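Local atomic coordinates of probable disease resistance protein At5g66900 (PDB entry 7L7W), a protein that probably acts as a helper immune receptor, its N-terminal RPW8-type four-helix bundle contributing to a calcium-permeable, nonselective cation channel linked to plant cell death. Residues K73-R76 with D77-E80; R81-V84 with A85-F89. The protein carries 2 engineered substitutions. One frame throughout, in Å; residues are numbered along the deposited sequence.

Interaction 1 of 2, residues K73-R76 with D77-E80. With NI (nickel (II) ion), chain B.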
loop_
_atom_site.group_PDB
_atom_site.type_symbol
_atom_site.label_atom_id
_atom_site.label_comp_id
_atom_site.label_asym_id
_atom_site.label_seq_id
_atom_site.Cartn_x
_atom_site.Cartn_y
_atom_site.Cartn_z
ATOM N N LYS A 73 29.675 -19.984 -7.153
ATOM C CA LYS A 73 29.091 -19.090 -8.138
ATOM C C LYS A 73 27.615 -18.842 -7.832
ATOM O O LYS A 73 27.126 -17.716 -8.000
ATOM C CB LYS A 73 29.308 -19.659 -9.545
ATOM C CG LYS A 73 29.326 -18.599 -10.646
ATOM C CD LYS A 73 30.684 -17.876 -10.723
ATOM C CE LYS A 73 30.534 -16.503 -11.407
ATOM N NZ LYS A 73 30.281 -15.368 -10.446
ATOM N N GLU A 74 26.903 -19.850 -7.316
ATOM C CA GLU A 74 25.516 -19.610 -6.935
ATOM C C GLU A 74 25.409 -18.823 -5.630
ATOM O O GLU A 74 24.422 -18.112 -5.426
ATOM C CB GLU A 74 24.748 -20.929 -6.830
ATOM C CG GLU A 74 24.789 -21.571 -5.449
ATOM C CD GLU A 74 23.791 -22.711 -5.294
ATOM O OE1 GLU A 74 23.230 -23.150 -6.334
ATOM O OE2 GLU A 74 23.585 -23.165 -4.134
ATOM N N LEU A 75 26.399 -18.922 -4.742
ATOM C CA LEU A 75 26.429 -18.034 -3.583
ATOM C C LEU A 75 26.556 -16.584 -4.028
ATOM O O LEU A 75 25.819 -15.703 -3.551
ATOM C CB LEU A 75 27.585 -18.400 -2.655
ATOM C CG LEU A 75 27.719 -17.516 -1.411
ATOM C CD1 LEU A 75 26.456 -17.611 -0.560
ATOM C CD2 LEU A 75 28.974 -17.848 -0.579
ATOM N N ARG A 76 27.516 -16.321 -4.927
ATOM C CA ARG A 76 27.632 -15.014 -5.570
ATOM C C ARG A 76 26.273 -14.536 -6.090
ATOM O O ARG A 76 25.819 -13.427 -5.772
ATOM C CB ARG A 76 28.657 -15.108 -6.704
ATOM C CG ARG A 76 28.954 -13.824 -7.455
ATOM C CD ARG A 76 30.085 -13.059 -6.776
ATOM N NE ARG A 76 31.398 -13.182 -7.425
ATOM C CZ ARG A 76 32.544 -12.794 -6.858
ATOM N NH1 ARG A 76 32.523 -12.265 -5.646
ATOM N NH2 ARG A 76 33.706 -12.916 -7.493
ATOM N N ASP A 77 25.586 -15.397 -6.845
ATOM C CA ASP A 77 24.377 -14.975 -7.545
ATOM C C ASP A 77 23.200 -14.760 -6.596
ATOM O O ASP A 77 22.339 -13.899 -6.856
ATOM C CB ASP A 77 24.025 -16.005 -8.614
ATOM C CG ASP A 77 24.999 -15.968 -9.805
ATOM O OD1 ASP A 77 24.846 -16.803 -10.736
ATOM O OD2 ASP A 77 25.935 -15.120 -9.799
ATOM N N THR A 78 23.148 -15.507 -5.487
ATOM C CA THR A 78 22.064 -15.302 -4.535
ATOM C C THR A 78 22.276 -14.023 -3.735
ATOM O O THR A 78 21.331 -13.235 -3.550
ATOM C CB THR A 78 21.923 -16.515 -3.619
ATOM O OG1 THR A 78 23.218 -16.949 -3.222
ATOM C CG2 THR A 78 21.339 -17.679 -4.399
ATOM N N ILE A 79 23.516 -13.774 -3.296
ATOM C CA ILE A 79 23.797 -12.517 -2.608
ATOM C C ILE A 79 23.561 -11.337 -3.546
ATOM O O ILE A 79 23.107 -10.269 -3.115
ATOM C CB ILE A 79 25.229 -12.532 -2.048
ATOM C CG1 ILE A 79 25.365 -13.614 -0.979
ATOM C CG2 ILE A 79 25.586 -11.199 -1.442
ATOM C CD1 ILE A 79 26.822 -13.900 -0.546
ATOM N N GLU A 80 23.803 -11.519 -4.852
ATOM C CA GLU A 80 23.568 -10.422 -5.786
ATOM C C GLU A 80 22.084 -10.210 -6.062
ATOM O O GLU A 80 21.662 -9.070 -6.306
ATOM C CB GLU A 80 24.330 -10.653 -7.081
ATOM C CG GLU A 80 25.706 -10.016 -7.047
ATOM C CD GLU A 80 25.658 -8.503 -6.866
ATOM O OE1 GLU A 80 25.618 -8.047 -5.698
ATOM O OE2 GLU A 80 25.679 -7.775 -7.889
HETATM NI NI NI B . 25.413 -5.871 -6.198
#

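Interaction 2 of 2, residues R81-V84 with A85-F89. With NI (nickel (II) ion), chain B.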
loop_
_atom_site.group_PDB
_atom_site.type_symbol
_atom_site.label_atom_id
_atom_site.label_comp_id
_atom_site.label_asym_id
_atom_site.label_seq_id
_atom_site.Cartn_x
_atom_site.Cartn_y
_atom_site.Cartn_z
ATOM N N ARG A 81 21.270 -11.269 -6.015
ATOM C CA ARG A 81 19.825 -11.047 -6.072
ATOM C C ARG A 81 19.339 -10.274 -4.847
ATOM O O ARG A 81 18.519 -9.352 -4.970
ATOM C CB ARG A 81 19.096 -12.376 -6.202
ATOM C CG ARG A 81 19.289 -13.004 -7.588
ATOM C CD ARG A 81 19.149 -14.506 -7.544
ATOM N NE ARG A 81 17.909 -14.888 -6.877
ATOM C CZ ARG A 81 17.716 -16.055 -6.263
ATOM N NH1 ARG A 81 18.697 -16.963 -6.223
ATOM N NH2 ARG A 81 16.543 -16.305 -5.680
ATOM N N ALA A 82 19.848 -10.615 -3.654
ATOM C CA ALA A 82 19.489 -9.808 -2.488
ATOM C C ALA A 82 19.909 -8.356 -2.687
ATOM O O ALA A 82 19.148 -7.435 -2.371
ATOM C CB ALA A 82 20.102 -10.379 -1.211
ATOM N N ASP A 83 21.107 -8.132 -3.231
ATOM C CA ASP A 83 21.597 -6.770 -3.423
ATOM C C ASP A 83 20.678 -5.989 -4.355
ATOM O O ASP A 83 20.237 -4.876 -4.031
ATOM C CB ASP A 83 23.031 -6.819 -3.964
ATOM C CG ASP A 83 23.766 -5.486 -3.850
ATOM O OD1 ASP A 83 23.175 -4.507 -3.369
ATOM O OD2 ASP A 83 24.957 -5.420 -4.234
ATOM N N VAL A 84 20.362 -6.567 -5.512
ATOM C CA VAL A 84 19.519 -5.886 -6.489
ATOM C C VAL A 84 18.144 -5.589 -5.904
ATOM O O VAL A 84 17.601 -4.480 -6.073
ATOM C CB VAL A 84 19.421 -6.737 -7.765
ATOM C CG1 VAL A 84 18.251 -6.304 -8.605
ATOM C CG2 VAL A 84 20.721 -6.640 -8.551
ATOM N N ALA A 85 17.556 -6.571 -5.207
ATOM C CA ALA A 85 16.229 -6.384 -4.634
ATOM C C ALA A 85 16.233 -5.267 -3.597
ATOM O O ALA A 85 15.334 -4.407 -3.583
ATOM C CB ALA A 85 15.741 -7.700 -4.021
ATOM N N VAL A 86 17.253 -5.245 -2.738
ATOM C CA VAL A 86 17.333 -4.210 -1.716
ATOM C C VAL A 86 17.483 -2.841 -2.358
ATOM O O VAL A 86 16.879 -1.859 -1.910
ATOM C CB VAL A 86 18.490 -4.510 -0.749
ATOM C CG1 VAL A 86 18.963 -3.240 -0.081
ATOM C CG2 VAL A 86 18.052 -5.521 0.291
ATOM N N ARG A 87 18.292 -2.745 -3.413
ATOM C CA ARG A 87 18.501 -1.425 -3.987
ATOM C C ARG A 87 17.280 -0.939 -4.745
ATOM O O ARG A 87 17.123 0.276 -4.904
ATOM C CB ARG A 87 19.745 -1.416 -4.868
ATOM C CG ARG A 87 20.930 -2.036 -4.155
ATOM C CD ARG A 87 22.231 -1.362 -4.481
ATOM N NE ARG A 87 22.589 -0.353 -3.492
ATOM C CZ ARG A 87 23.647 -0.431 -2.690
ATOM N NH1 ARG A 87 23.903 0.538 -1.821
ATOM N NH2 ARG A 87 24.452 -1.475 -2.759
ATOM N N LYS A 88 16.397 -1.850 -5.185
ATOM C CA LYS A 88 15.211 -1.392 -5.902
ATOM C C LYS A 88 14.015 -1.166 -4.970
ATOM O O LYS A 88 13.012 -0.590 -5.398
ATOM C CB LYS A 88 14.807 -2.397 -6.980
ATOM C CG LYS A 88 14.144 -3.634 -6.390
ATOM C CD LYS A 88 13.229 -4.412 -7.367
ATOM C CE LYS A 88 13.869 -4.672 -8.713
ATOM N NZ LYS A 88 13.487 -6.059 -9.095
ATOM N N PHE A 89 14.077 -1.623 -3.716
ATOM C CA PHE A 89 12.914 -1.491 -2.829
ATOM C C PHE A 89 12.286 -0.102 -2.773
ATOM O O PHE A 89 11.041 -0.021 -2.825
ATOM C CB PHE A 89 13.251 -1.919 -1.396
ATOM C CG PHE A 89 12.076 -1.855 -0.472
ATOM C CD1 PHE A 89 10.945 -2.624 -0.721
ATOM C CD2 PHE A 89 12.083 -1.007 0.622
ATOM C CE1 PHE A 89 9.846 -2.569 0.122
ATOM C CE2 PHE A 89 10.978 -0.940 1.471
ATOM C CZ PHE A 89 9.858 -1.722 1.215
HETATM NI NI NI B . 25.413 -5.871 -6.198
#

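Interaction 1 of 2, residues K73-R76 with D77-E80
Lys73, Glu74, Leu75 and Arg76 offer their carbonyl oxygens to the amides of Asp77, Thr78, Ile79 and Glu80, the regular i to i+4 bonding of an alpha-helix, represented by Ile79 N to Leu75 O at 3.0 Å. Thr78 adds a polar side-chain contact to this pattern. With chi1 at 43°, its OG1 is folded back over the preceding turn, 2.8 Å from Glu74 O and 2.9 Å from Leu75 O. The hydroxyl thus lies within reach of both carbonyls; threonine suits this buried place because its hydroxyl can turn to the backbone. On the inner side, Leu75 and Ile79 meet through their CD1 methyls at 3.7 Å, a branched apolar pair one turn apart. The outward side is charged: Lys73 NZ lies 4.4 Å from Asp77 OD2, near enough that the opposite charges may attract, but beyond a salt bridge. Glu80, its chain bent at chi2 (-61°), grips a nickel ion with both carboxylate oxygens, unequally: OE1 is 2.2 Å from the metal and OE2 2.6 Å. Asp83, on the next turn, supplies a further ligand. Helix 70-88 lies against two neighbours: Leu75 reaches Phe114 of helix 97-114 and Phe20 of helix 20-32, Thr78 touches Asp110, and Ile79 and Glu80 pack on Leu23.

Interaction 2 of 2, residues R81-V84 with A85-F89
Asp83 and Arg87 bring two flat groups together, a carboxylate and a guanidinium whose planes are 55° apart, with Asp83 OD1 approaching the guanidinium obliquely. This is an i to i+4 salt bridge on helix 70-88 of the RPW8-type four-helix bundle. Arg87 NH2 stands 3.3 Å from Asp83 OD1, and the N-H...O angle is 137°, well short of straight, which makes the hydrogen bond weak. Bends at chi2 and chi3 carry the long arginine chain across the aspartate, its CD 3.5 Å from OD1. A long, weak ion pair also links Arg87 NH1 to Glu30 of helix 20-32. Beneath these charges the helix keeps its backbone bonds, such as Val86 N to Ala82 O at 2.9 Å and Ala85 N to Arg81 O at 3.0 Å. The small alanines suit close helix packing: Ala82 fits against Val27 of helix 20-32 and Ile107 and Met111 of helix 97-114, while Ala85 meets Ile104 and Arg81 turns its guanidinium to Asp110 in a salt bridge. Just past these turns, Phe89 suits its place because its flat ring can stack on Phe37, and it also packs on Trp94 of the second subunit. Asp83 divides its carboxylate between two cations: with CG anti to the backbone N (chi1 -165°), OD1 faces Arg87, while OD2 binds the nickel ion at 2.1 Å.

Followed from the N terminus, interaction 1 (73-80) runs from near the start of helix 70-88 to just past its midpoint, and interaction 2 (81-89) continues the same helix through its later turns. Neither closes a loop, since each joins adjoining turns; the two succeed one another without nesting or crossing, their centres about 13 Å apart. The nickel ion spans their boundary, taking ligands from Glu80 in the first and Asp83 in the second. Both place residues against helices 20-32 and 97-114, and Asp110 is touched from each. Interaction 2 reaches helix 38-60, where Val86 and Phe89 meet Leu40, and it alone of the two touches the second subunit.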